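Local coordinates for transcriptional regulator (Vibrio vulnificus, PDB 4IVN), which represses transcription of the nan operon for sialic acid catabolism and binds the pathway intermediate N-acetylmannosamine 6-phosphate, at residues A[102-107]-A[236-241]; A[8-13]-A[60-65]; A[122-127]-A[252-257]; A[157-160]-A[164-167]. All coordinates share one frame; numbering follows the deposited sequence.

Contact 1 (A[102-107]-A[236-241]); sequences VDSLQD and AFASKV
Ser104 and Leu105 of helix 93-111 meet Ala238 and Val241 at the start of helix 237-257, a small-residue packing in which short side chains let two helices run close. The segment axes approach to 8.4 Å and cross at -32°, and the CA atoms of Ser104 and Ala238 are 5.6 Å apart. Ser104 carries its OG beside its own backbone N, at chi1 -73°, which lays the hydroxyl against the methyl of Ala238, OG to CB 3.4 Å. The same OG is 3.2 Å from Ala238 O, at best a weak bond; its stronger partner is Arg227 NH1. Farther along, Val241 spreads its two methyls between Ser104 and Leu105: CG1 touches Ser104 CB at 3.9 Å, while CG2, anti to the backbone N, meets Leu105 CD2 at 3.9 Å. The leucine and valine side chains cross at about a right angle. Leu105 and Val241 each also pack on their counterparts in the second subunit, which places this contact at the interface of the two subunits. Chemically, then, the contact is apolar on its dimer side, while Arg227 occupies the polar side, its NH1 bonded to Ser104 and Asp107 and its carbonyl O accepting from Ser239 OG.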
loop_
_atom_site.group_PDB
_atom_site.type_symbol
_atom_site.label_atom_id
_atom_site.label_comp_id
_atom_site.label_asym_id
_atom_site.label_seq_id
_atom_site.Cartn_x
_atom_site.Cartn_y
_atom_site.Cartn_z
ATOM N N VAL A 102 -14.000 1.039 3.309
ATOM C CA VAL A 102 -14.590 0.610 4.599
ATOM C C VAL A 102 -15.248 -0.728 4.512
ATOM O O VAL A 102 -14.979 -1.606 5.360
ATOM C CB VAL A 102 -15.564 1.638 5.206
ATOM C CG1 VAL A 102 -16.319 1.052 6.400
ATOM C CG2 VAL A 102 -14.740 2.846 5.671
ATOM N N ASP A 103 -16.080 -0.915 3.476
ATOM C CA ASP A 103 -16.913 -2.146 3.331
ATOM C C ASP A 103 -15.919 -3.288 3.114
ATOM O O ASP A 103 -16.054 -4.336 3.685
ATOM C CB ASP A 103 -17.829 -2.097 2.080
ATOM C CG ASP A 103 -18.893 -1.017 2.156
ATOM O OD1 ASP A 103 -19.190 -0.559 3.250
ATOM O OD2 ASP A 103 -19.375 -0.595 1.096
ATOM N N SER A 104 -14.926 -3.061 2.269
ATOM C CA SER A 104 -13.904 -4.085 2.082
ATOM C C SER A 104 -13.129 -4.545 3.307
ATOM O O SER A 104 -12.788 -5.736 3.421
ATOM C CB SER A 104 -12.938 -3.659 0.993
ATOM O OG SER A 104 -13.672 -3.806 -0.182
ATOM N N LEU A 105 -12.740 -3.595 4.145
ATOM C CA LEU A 105 -12.068 -3.906 5.409
ATOM C C LEU A 105 -12.980 -4.718 6.267
ATOM O O LEU A 105 -12.595 -5.729 6.820
ATOM C CB LEU A 105 -11.652 -2.618 6.114
ATOM C CG LEU A 105 -10.431 -1.927 5.461
ATOM C CD1 LEU A 105 -10.378 -0.495 5.979
ATOM C CD2 LEU A 105 -9.172 -2.673 5.895
ATOM N N GLN A 106 -14.228 -4.306 6.375
ATOM C CA GLN A 106 -15.105 -5.032 7.279
ATOM C C GLN A 106 -15.398 -6.422 6.731
ATOM O O GLN A 106 -15.343 -7.403 7.475
ATOM C CB GLN A 106 -16.368 -4.238 7.523
ATOM C CG GLN A 106 -16.079 -2.889 8.190
ATOM C CD GLN A 106 -17.328 -2.037 8.306
ATOM O OE1 GLN A 106 -18.261 -2.081 7.462
ATOM N NE2 GLN A 106 -17.367 -1.272 9.364
ATOM N N ASP A 107 -15.674 -6.518 5.439
ATOM C CA ASP A 107 -15.798 -7.842 4.824
ATOM C C ASP A 107 -14.596 -8.736 5.004
ATOM O O ASP A 107 -14.774 -9.899 5.330
ATOM C CB ASP A 107 -16.148 -7.729 3.346
ATOM C CG ASP A 107 -17.537 -7.179 3.141
ATOM O OD1 ASP A 107 -18.319 -7.146 4.115
ATOM O OD2 ASP A 107 -17.843 -6.784 2.014
ATOM N N ALA A 236 -7.680 -2.028 -7.706
ATOM C CA ALA A 236 -8.690 -1.248 -7.047
ATOM C C ALA A 236 -8.349 -1.132 -5.562
ATOM O O ALA A 236 -7.934 -2.110 -4.894
ATOM C CB ALA A 236 -10.118 -1.902 -7.177
ATOM N N PHE A 237 -8.581 0.046 -5.009
ATOM C CA PHE A 237 -8.154 0.229 -3.625
ATOM C C PHE A 237 -9.005 -0.668 -2.687
ATOM O O PHE A 237 -8.516 -1.176 -1.721
ATOM C CB PHE A 237 -8.266 1.715 -3.293
ATOM C CG PHE A 237 -7.954 2.072 -1.874
ATOM C CD1 PHE A 237 -6.769 1.656 -1.243
ATOM C CD2 PHE A 237 -8.892 2.832 -1.126
ATOM C CE1 PHE A 237 -6.481 2.046 0.072
ATOM C CE2 PHE A 237 -8.578 3.212 0.180
ATOM C CZ PHE A 237 -7.417 2.819 0.777
ATOM N N ALA A 238 -10.245 -0.923 -3.036
ATOM C CA ALA A 238 -11.036 -1.768 -2.189
ATOM C C ALA A 238 -10.481 -3.246 -2.161
ATOM O O ALA A 238 -10.575 -3.921 -1.125
ATOM C CB ALA A 238 -12.533 -1.683 -2.557
ATOM N N SER A 239 -9.829 -3.694 -3.232
ATOM C CA SER A 239 -9.169 -5.007 -3.222
ATOM C C SER A 239 -7.826 -4.986 -2.463
ATOM O O SER A 239 -7.532 -5.906 -1.676
ATOM C CB SER A 239 -8.924 -5.489 -4.629
ATOM O OG SER A 239 -10.194 -5.676 -5.210
ATOM N N LYS A 240 -7.057 -3.932 -2.638
ATOM C CA LYS A 240 -5.763 -3.857 -2.006
ATOM C C LYS A 240 -5.887 -3.564 -0.501
ATOM O O LYS A 240 -5.046 -3.981 0.283
ATOM C CB LYS A 240 -4.913 -2.753 -2.654
ATOM C CG LYS A 240 -4.583 -2.957 -4.160
ATOM C CD LYS A 240 -3.827 -4.295 -4.478
ATOM C CE LYS A 240 -4.746 -5.360 -5.057
ATOM N NZ LYS A 240 -3.933 -6.567 -5.575
ATOM N N VAL A 241 -6.930 -2.852 -0.104
ATOM C CA VAL A 241 -7.021 -2.462 1.287
ATOM C C VAL A 241 -7.223 -3.710 2.131
ATOM O O VAL A 241 -6.662 -3.832 3.215
ATOM C CB VAL A 241 -8.060 -1.343 1.536
ATOM C CG1 VAL A 241 -9.466 -1.917 1.590
ATOM C CG2 VAL A 241 -7.730 -0.639 2.864
#

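Contact 2 (A[8-13]-A[60-65]); sequences LVRLRS and RDMGYK
Leu11 and Met62 bring the two backbones nearest, their CA atoms 7.5 Å apart, where the short helix 7-13 passes the end of helix 52-61. That end is a Schellman motif: Met62 is the first residue to leave helical angles, and Gly63, at a phi of 90°, is the C-prime residue, with Gly63 N bonded to Arg60 O and Tyr64 N to the carbonyl of the residue before Arg60. The turn leaves Met62 O facing the N-terminal helix. Arg10 NH2 donates to that carbonyl oxygen at 3.3 Å, nearly along the C=O axis, with the oxygen tilted 26° from the guanidinium plane. The bend of Arg10 at chi3 brings this nitrogen over, and it makes a second, weak bond to Tyr64 OH, which lies near the guanidinium plane at its edge. Both segments belong to the helix-turn-helix domain that, in the RpiR family, probably contacts DNA; here the N-terminal helix is held to the exit of helix 52-61. Met62 folds back at chi2 and chi3 and runs past Arg10 in the opposite direction. Its SD meets Leu11 CD1 at 3.4 Å, the two side chains crossing at about a right angle, and its CE reaches Leu11 CA at 3.9 Å. Leu11 also packs on Ala26 and Ile29 of helix 20-36, while Tyr64 leans on Asp69 and Ala73 of helix 67-78.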
loop_
_atom_site.group_PDB
_atom_site.type_symbol
_atom_site.label_atom_id
_atom_site.label_comp_id
_atom_site.label_asym_id
_atom_site.label_seq_id
_atom_site.Cartn_x
_atom_site.Cartn_y
_atom_site.Cartn_z
ATOM N N LEU A 8 -20.734 -12.226 -26.057
ATOM C CA LEU A 8 -21.932 -12.891 -25.509
ATOM C C LEU A 8 -22.925 -13.358 -26.586
ATOM O O LEU A 8 -23.493 -14.469 -26.495
ATOM C CB LEU A 8 -22.630 -12.063 -24.426
ATOM C CG LEU A 8 -21.896 -12.016 -23.075
ATOM C CD1 LEU A 8 -22.534 -10.966 -22.185
ATOM C CD2 LEU A 8 -21.888 -13.381 -22.399
ATOM N N VAL A 9 -23.107 -12.533 -27.615
ATOM C CA VAL A 9 -23.901 -12.963 -28.784
ATOM C C VAL A 9 -23.234 -14.165 -29.471
ATOM O O VAL A 9 -23.932 -15.114 -29.849
ATOM C CB VAL A 9 -24.146 -11.834 -29.839
ATOM C CG1 VAL A 9 -24.942 -12.380 -31.074
ATOM C CG2 VAL A 9 -24.799 -10.621 -29.167
ATOM N N ARG A 10 -21.901 -14.136 -29.626
ATOM C CA ARG A 10 -21.224 -15.219 -30.332
ATOM C C ARG A 10 -21.364 -16.484 -29.558
ATOM O O ARG A 10 -21.594 -17.538 -30.173
ATOM C CB ARG A 10 -19.796 -14.890 -30.759
ATOM C CG ARG A 10 -19.754 -13.841 -31.875
ATOM C CD ARG A 10 -18.410 -13.764 -32.588
ATOM N NE ARG A 10 -17.329 -13.679 -31.612
ATOM C CZ ARG A 10 -16.756 -14.738 -31.031
ATOM N NH1 ARG A 10 -17.139 -15.976 -31.337
ATOM N NH2 ARG A 10 -15.806 -14.557 -30.133
ATOM N N LEU A 11 -21.348 -16.380 -28.219
ATOM C CA LEU A 11 -21.461 -17.572 -27.345
ATOM C C LEU A 11 -22.815 -18.235 -27.576
ATOM O O LEU A 11 -22.909 -19.443 -27.861
ATOM C CB LEU A 11 -21.259 -17.226 -25.860
ATOM C CG LEU A 11 -20.987 -18.280 -24.751
ATOM C CD1 LEU A 11 -19.995 -19.389 -25.103
ATOM C CD2 LEU A 11 -20.529 -17.581 -23.470
ATOM N N ARG A 12 -23.854 -17.438 -27.424
ATOM C CA ARG A 12 -25.212 -17.856 -27.753
ATOM C C ARG A 12 -25.387 -18.616 -29.100
ATOM O O ARG A 12 -25.870 -19.759 -29.130
ATOM C CB ARG A 12 -26.116 -16.626 -27.745
ATOM C CG ARG A 12 -26.760 -16.353 -26.412
ATOM C CD ARG A 12 -27.760 -17.453 -26.088
ATOM N NE ARG A 12 -28.243 -18.149 -27.283
ATOM C CZ ARG A 12 -29.235 -19.045 -27.289
ATOM N NH1 ARG A 12 -29.869 -19.356 -26.162
ATOM N NH2 ARG A 12 -29.604 -19.627 -28.426
ATOM N N SER A 13 -25.022 -17.963 -30.202
ATOM C CA SER A 13 -25.339 -18.493 -31.516
ATOM C C SER A 13 -24.353 -19.580 -31.901
ATOM O O SER A 13 -24.766 -20.633 -32.362
ATOM C CB SER A 13 -25.475 -17.392 -32.593
ATOM O OG SER A 13 -24.419 -16.448 -32.553
ATOM N N ARG A 60 -10.855 -21.509 -26.355
ATOM C CA ARG A 60 -10.167 -21.498 -27.641
ATOM C C ARG A 60 -11.108 -21.763 -28.829
ATOM O O ARG A 60 -10.930 -21.174 -29.892
ATOM C CB ARG A 60 -9.001 -22.468 -27.643
ATOM C CG ARG A 60 -7.984 -22.099 -26.601
ATOM C CD ARG A 60 -6.770 -22.999 -26.677
ATOM N NE ARG A 60 -5.825 -22.540 -25.648
ATOM C CZ ARG A 60 -4.943 -23.300 -24.990
ATOM N NH1 ARG A 60 -4.864 -24.596 -25.225
ATOM N NH2 ARG A 60 -4.132 -22.746 -24.080
ATOM N N ASP A 61 -12.150 -22.570 -28.611
ATOM C CA ASP A 61 -13.121 -22.846 -29.664
ATOM C C ASP A 61 -13.756 -21.552 -30.074
ATOM O O ASP A 61 -14.229 -21.403 -31.225
ATOM C CB ASP A 61 -14.208 -23.828 -29.210
ATOM C CG ASP A 61 -13.741 -25.263 -29.241
ATOM O OD1 ASP A 61 -12.586 -25.516 -29.628
ATOM O OD2 ASP A 61 -14.534 -26.142 -28.866
ATOM N N MET A 62 -13.775 -20.605 -29.148
ATOM C CA MET A 62 -14.478 -19.356 -29.413
ATOM C C MET A 62 -13.524 -18.365 -29.981
ATOM O O MET A 62 -13.910 -17.224 -30.187
ATOM C CB MET A 62 -15.098 -18.787 -28.172
ATOM C CG MET A 62 -15.938 -19.803 -27.430
ATOM S SD MET A 62 -17.326 -18.767 -27.092
ATOM C CE MET A 62 -18.045 -18.814 -28.747
ATOM N N GLY A 63 -12.291 -18.809 -30.255
ATOM C CA GLY A 63 -11.317 -17.962 -30.921
ATOM C C GLY A 63 -10.468 -17.131 -29.962
ATOM O O GLY A 63 -9.837 -16.181 -30.379
ATOM N N TYR A 64 -10.456 -17.467 -28.678
ATOM C CA TYR A 64 -9.602 -16.739 -27.718
ATOM C C TYR A 64 -8.379 -17.563 -27.447
ATOM O O TYR A 64 -8.378 -18.736 -27.788
ATOM C CB TYR A 64 -10.342 -16.466 -26.406
ATOM C CG TYR A 64 -11.452 -15.519 -26.649
ATOM C CD1 TYR A 64 -11.230 -14.144 -26.700
ATOM C CD2 TYR A 64 -12.723 -16.002 -26.925
ATOM C CE1 TYR A 64 -12.256 -13.260 -26.986
ATOM C CE2 TYR A 64 -13.764 -15.128 -27.221
ATOM C CZ TYR A 64 -13.516 -13.772 -27.259
ATOM O OH TYR A 64 -14.592 -12.968 -27.512
ATOM N N LYS A 65 -7.358 -16.962 -26.837
ATOM C CA LYS A 65 -6.125 -17.686 -26.541
ATOM C C LYS A 65 -6.291 -18.627 -25.370
ATOM O O LYS A 65 -5.514 -19.603 -25.241
ATOM C CB LYS A 65 -4.950 -16.755 -26.291
ATOM C CG LYS A 65 -4.377 -16.218 -27.586
ATOM C CD LYS A 65 -4.248 -14.716 -27.546
ATOM C CE LYS A 65 -4.234 -14.201 -28.978
ATOM N NZ LYS A 65 -5.178 -13.057 -29.136
#

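Contact 3 (A[122-127]-A[252-257]); sequences ERVHQA and NSLLES
Leu254, near the C-terminal end of helix 237-257, presses its two methyls against Val124 and His125 in the last turns of helix 114-126. Two helices flanking the parallel sheet of the SIS alpha/beta fold are joined here: Val124 reaches on to Leu177 and Phe179 of strand 176-181, so the leucine is packed against a side chain that itself rests on the sheet. The tight part is a single pair of methyl groups. Val124 CG1, anti to its backbone N at chi1 178°, lies 3.5 Å from Leu254 CD1, closer than carbon atoms usually come, and the two side chains cross at about a right angle. The other leucine branch sits more easily: Leu254 CD2 rests against the backbone of the opposite helix, 3.9 Å from His125 N, and 4.0 Å from His125 CB.

Toward the solvent side the two segments no longer touch each other, and the polar groups bond within their own segment or to other residues. The imidazole of His125 stacks with Tyr258, and its ND1 is hydrogen-bonded to Tyr261 OH. Glu122 OE1 bonds to Tyr258 OH, while OE2 takes the amide of Gln126 one turn on, in the amide plane of that glutamine. On the other helix, exposed Ser257 turns its hydroxyl back to its own chain: Ser257 OG meets Ser253 O at 3.1 Å from above the carbonyl plane, and the same oxygen also accepts Ser257 N.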
loop_
_atom_site.group_PDB
_atom_site.type_symbol
_atom_site.label_atom_id
_atom_site.label_comp_id
_atom_site.label_asym_id
_atom_site.label_seq_id
_atom_site.Cartn_x
_atom_site.Cartn_y
_atom_site.Cartn_z
ATOM N N GLU A 122 3.004 -18.638 13.326
ATOM C CA GLU A 122 4.046 -19.513 13.816
ATOM C C GLU A 122 5.111 -19.770 12.763
ATOM O O GLU A 122 6.291 -19.733 13.062
ATOM C CB GLU A 122 3.386 -20.844 14.253
ATOM C CG GLU A 122 4.057 -21.593 15.373
ATOM C CD GLU A 122 4.632 -20.688 16.437
ATOM O OE1 GLU A 122 3.939 -19.710 16.885
ATOM O OE2 GLU A 122 5.820 -20.976 16.811
ATOM N N ARG A 123 4.694 -20.004 11.522
ATOM C CA ARG A 123 5.677 -20.102 10.396
ATOM C C ARG A 123 6.608 -18.876 10.288
ATOM O O ARG A 123 7.817 -19.020 10.161
ATOM C CB ARG A 123 4.915 -20.348 9.116
ATOM C CG ARG A 123 4.238 -21.750 9.194
ATOM C CD ARG A 123 3.898 -22.331 7.839
ATOM N NE ARG A 123 3.101 -23.582 7.881
ATOM C CZ ARG A 123 3.607 -24.809 7.748
ATOM N NH1 ARG A 123 4.933 -24.998 7.637
ATOM N NH2 ARG A 123 2.772 -25.860 7.709
ATOM N N VAL A 124 6.035 -17.684 10.326
ATOM C CA VAL A 124 6.823 -16.466 10.317
ATOM C C VAL A 124 7.800 -16.388 11.498
ATOM O O VAL A 124 9.006 -16.097 11.336
ATOM C CB VAL A 124 5.935 -15.237 10.260
ATOM C CG1 VAL A 124 6.818 -13.953 10.297
ATOM C CG2 VAL A 124 5.118 -15.288 8.943
ATOM N N HIS A 125 7.308 -16.757 12.642
ATOM C CA HIS A 125 8.128 -16.721 13.839
ATOM C C HIS A 125 9.315 -17.627 13.661
ATOM O O HIS A 125 10.443 -17.210 13.951
ATOM C CB HIS A 125 7.323 -17.137 15.054
ATOM C CG HIS A 125 8.175 -17.241 16.288
ATOM N ND1 HIS A 125 8.820 -16.195 16.792
ATOM C CD2 HIS A 125 8.570 -18.353 17.054
ATOM C CE1 HIS A 125 9.553 -16.583 17.868
ATOM N NE2 HIS A 125 9.374 -17.886 18.046
ATOM N N GLN A 126 9.082 -18.831 13.127
ATOM C CA GLN A 126 10.169 -19.810 12.922
ATOM C C GLN A 126 11.127 -19.418 11.774
ATOM O O GLN A 126 12.292 -19.856 11.742
ATOM C CB GLN A 126 9.633 -21.235 12.628
ATOM C CG GLN A 126 8.741 -21.858 13.737
ATOM C CD GLN A 126 9.450 -21.992 15.104
ATOM O OE1 GLN A 126 10.668 -22.158 15.170
ATOM N NE2 GLN A 126 8.678 -21.910 16.199
ATOM N N ALA A 127 10.646 -18.596 10.837
ATOM C CA ALA A 127 11.360 -18.482 9.587
ATOM C C ALA A 127 12.672 -17.724 9.799
ATOM O O ALA A 127 12.728 -16.736 10.536
ATOM C CB ALA A 127 10.483 -17.820 8.551
ATOM N N ASN A 252 0.648 -7.796 13.499
ATOM C CA ASN A 252 0.127 -7.541 14.847
ATOM C C ASN A 252 -0.081 -8.797 15.730
ATOM O O ASN A 252 0.100 -8.713 16.955
ATOM C CB ASN A 252 -1.146 -6.710 14.786
ATOM C CG ASN A 252 -0.882 -5.302 14.213
ATOM O OD1 ASN A 252 0.274 -4.885 14.087
ATOM N ND2 ASN A 252 -1.928 -4.616 13.809
ATOM N N SER A 253 -0.530 -9.913 15.139
ATOM C CA SER A 253 -0.575 -11.195 15.869
ATOM C C SER A 253 0.766 -11.616 16.322
ATOM O O SER A 253 0.914 -12.024 17.495
ATOM C CB SER A 253 -1.194 -12.324 15.084
ATOM O OG SER A 253 -2.370 -11.830 14.581
ATOM N N LEU A 254 1.752 -11.509 15.432
ATOM C CA LEU A 254 3.130 -11.827 15.816
ATOM C C LEU A 254 3.553 -11.012 17.063
ATOM O O LEU A 254 4.123 -11.564 18.030
ATOM C CB LEU A 254 4.121 -11.567 14.678
ATOM C CG LEU A 254 4.343 -12.661 13.650
ATOM C CD1 LEU A 254 4.773 -12.034 12.318
ATOM C CD2 LEU A 254 5.262 -13.778 14.198
ATOM N N LEU A 255 3.285 -9.700 17.024
ATOM C CA LEU A 255 3.660 -8.820 18.106
ATOM C C LEU A 255 2.897 -9.213 19.377
ATOM O O LEU A 255 3.418 -9.161 20.480
ATOM C CB LEU A 255 3.370 -7.362 17.715
ATOM C CG LEU A 255 4.531 -6.787 16.863
ATOM C CD1 LEU A 255 4.073 -5.592 16.058
ATOM C CD2 LEU A 255 5.715 -6.378 17.782
ATOM N N GLU A 256 1.683 -9.709 19.199
ATOM C CA GLU A 256 0.927 -10.119 20.386
ATOM C C GLU A 256 1.452 -11.452 20.913
ATOM O O GLU A 256 1.516 -11.631 22.108
ATOM C CB GLU A 256 -0.508 -10.233 20.048
ATOM C CG GLU A 256 -1.340 -10.719 21.203
ATOM C CD GLU A 256 -2.561 -9.885 21.305
ATOM O OE1 GLU A 256 -2.410 -8.674 21.594
ATOM O OE2 GLU A 256 -3.662 -10.432 21.080
ATOM N N SER A 257 1.859 -12.393 20.047
ATOM C CA SER A 257 2.316 -13.702 20.551
ATOM C C SER A 257 3.733 -13.613 21.060
ATOM O O SER A 257 4.108 -14.356 21.958
ATOM C CB SER A 257 2.191 -14.815 19.512
ATOM O OG SER A 257 0.935 -14.778 18.889
#

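Contact 4 (A[157-160]-A[164-167]); sequences IMFE and LAAM
This is an apolar strand-to-helix contact within a beta-alpha-beta crossover, made across the tight connection between the edge strand 156-159 of the parallel sheet and helix 162-170, which leads on to the parallel strand 176-181. Its centre is the ring of Phe159, laid against the first turns of the helix. Ala165 CA stands over one ring face, 3.9 Å from the centroid of Phe159 and 18° off the normal, a CH-pi contact. The methyl of Ala165 adds to it by touching the root of the Phe159 side chain, CB to CB 3.6 Å. Phe159 holds CG beside its own backbone N, at chi1 -62°, and this leaves the ring flat against the backbone of the helix: CD2 is 3.6 Å from Ala165 N, and CE2 lies 3.9 Å from Leu164 O. Leu164 brings its CB to Phe159 CD2 at 3.9 Å, approaching the ring obliquely. The opposite ring face is covered by the CD1 of Ile157, two residues back on the same strand, which sits 3.5 Å above the ring plane and toward the rim. The ring is thus held between Ile157 of its own strand and Ala165 of the helix.

Backbone hydrogen bonds tie Ile157 and Phe159 to strand 129-133, on which Ala165 also packs through Ile133; Ala165 also touches Ala193 of helix 188-199, while Met158 turns to helix 137-151.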
loop_
_atom_site.group_PDB
_atom_site.type_symbol
_atom_site.label_atom_id
_atom_site.label_comp_id
_atom_site.label_asym_id
_atom_site.label_seq_id
_atom_site.Cartn_x
_atom_site.Cartn_y
_atom_site.Cartn_z
ATOM N N ILE A 157 12.818 -10.180 1.916
ATOM C CA ILE A 157 13.048 -9.537 0.628
ATOM C C ILE A 157 11.783 -9.597 -0.200
ATOM O O ILE A 157 11.158 -10.669 -0.355
ATOM C CB ILE A 157 14.167 -10.232 -0.132
ATOM C CG1 ILE A 157 14.379 -9.551 -1.494
ATOM C CG2 ILE A 157 13.757 -11.644 -0.393
ATOM C CD1 ILE A 157 15.601 -10.069 -2.137
ATOM N N MET A 158 11.401 -8.449 -0.736
ATOM C CA MET A 158 10.354 -8.396 -1.750
ATOM C C MET A 158 10.984 -8.399 -3.181
ATOM O O MET A 158 11.843 -7.574 -3.487
ATOM C CB MET A 158 9.468 -7.198 -1.456
ATOM C CG MET A 158 8.359 -6.885 -2.446
ATOM S SD MET A 158 7.324 -8.282 -2.719
ATOM C CE MET A 158 6.513 -7.768 -4.254
ATOM N N PHE A 159 10.565 -9.312 -4.051
ATOM C CA PHE A 159 11.019 -9.297 -5.472
ATOM C C PHE A 159 9.851 -8.773 -6.364
ATOM O O PHE A 159 8.754 -9.404 -6.378
ATOM C CB PHE A 159 11.303 -10.758 -5.935
ATOM C CG PHE A 159 12.392 -11.483 -5.173
ATOM C CD1 PHE A 159 12.106 -12.180 -4.000
ATOM C CD2 PHE A 159 13.699 -11.530 -5.679
ATOM C CE1 PHE A 159 13.099 -12.926 -3.340
ATOM C CE2 PHE A 159 14.686 -12.212 -4.989
ATOM C CZ PHE A 159 14.378 -12.928 -3.840
ATOM N N GLU A 160 10.022 -7.751 -7.195
ATOM C CA GLU A 160 9.123 -7.793 -8.451
ATOM C C GLU A 160 9.865 -8.248 -9.730
ATOM O O GLU A 160 9.161 -8.413 -10.866
ATOM C CB GLU A 160 8.340 -6.476 -8.771
ATOM C CG GLU A 160 7.642 -5.936 -7.553
ATOM C CD GLU A 160 8.575 -5.207 -6.643
ATOM O OE1 GLU A 160 9.778 -5.094 -6.973
ATOM O OE2 GLU A 160 8.094 -4.721 -5.609
ATOM N N LEU A 164 14.562 -13.095 -10.799
ATOM C CA LEU A 164 15.339 -13.216 -9.565
ATOM C C LEU A 164 14.553 -14.041 -8.539
ATOM O O LEU A 164 15.149 -14.897 -7.818
ATOM C CB LEU A 164 15.671 -11.851 -8.989
ATOM C CG LEU A 164 16.827 -11.088 -9.677
ATOM C CD1 LEU A 164 17.121 -9.790 -8.898
ATOM C CD2 LEU A 164 18.097 -11.924 -9.718
ATOM N N ALA A 165 13.254 -13.767 -8.474
ATOM C CA ALA A 165 12.401 -14.467 -7.460
ATOM C C ALA A 165 12.446 -15.994 -7.802
ATOM O O ALA A 165 12.588 -16.857 -6.894
ATOM C CB ALA A 165 10.952 -13.980 -7.572
ATOM N N ALA A 166 12.308 -16.322 -9.094
ATOM C CA ALA A 166 12.471 -17.782 -9.520
ATOM C C ALA A 166 13.832 -18.346 -9.102
ATOM O O ALA A 166 13.897 -19.498 -8.602
ATOM C CB ALA A 166 12.248 -18.019 -10.997
ATOM N N MET A 167 14.932 -17.624 -9.381
ATOM C CA MET A 167 16.239 -18.127 -9.013
ATOM C C MET A 167 16.407 -18.339 -7.513
ATOM O O MET A 167 16.868 -19.444 -7.096
ATOM C CB MET A 167 17.381 -17.267 -9.624
ATOM C CG MET A 167 17.238 -17.217 -11.164
ATOM S SD MET A 167 18.638 -16.171 -11.610
ATOM C CE MET A 167 18.647 -16.500 -13.379
#

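In the fold
Contact 2 comes first along the chain and stands apart, in the helix-turn-helix domain, its centre 33 Å from contact 1 and 49 Å from contact 3. The other three belong to the SIS part. The centres of contacts 1 and 3 are 24 Å apart. Both use helix 237-257, pairing it with the successive helices 93-111 and 114-126; their segments alternate along the chain. Contact 4 falls within the spans of both, at the sheet edge, 27 Å from contact 1 and 23 Å from contact 3 between centres. The contact in the probable DNA-binding part is thus well separated from those in the ligand-binding part, where both contacts of helix 237-257 also touch the second subunit.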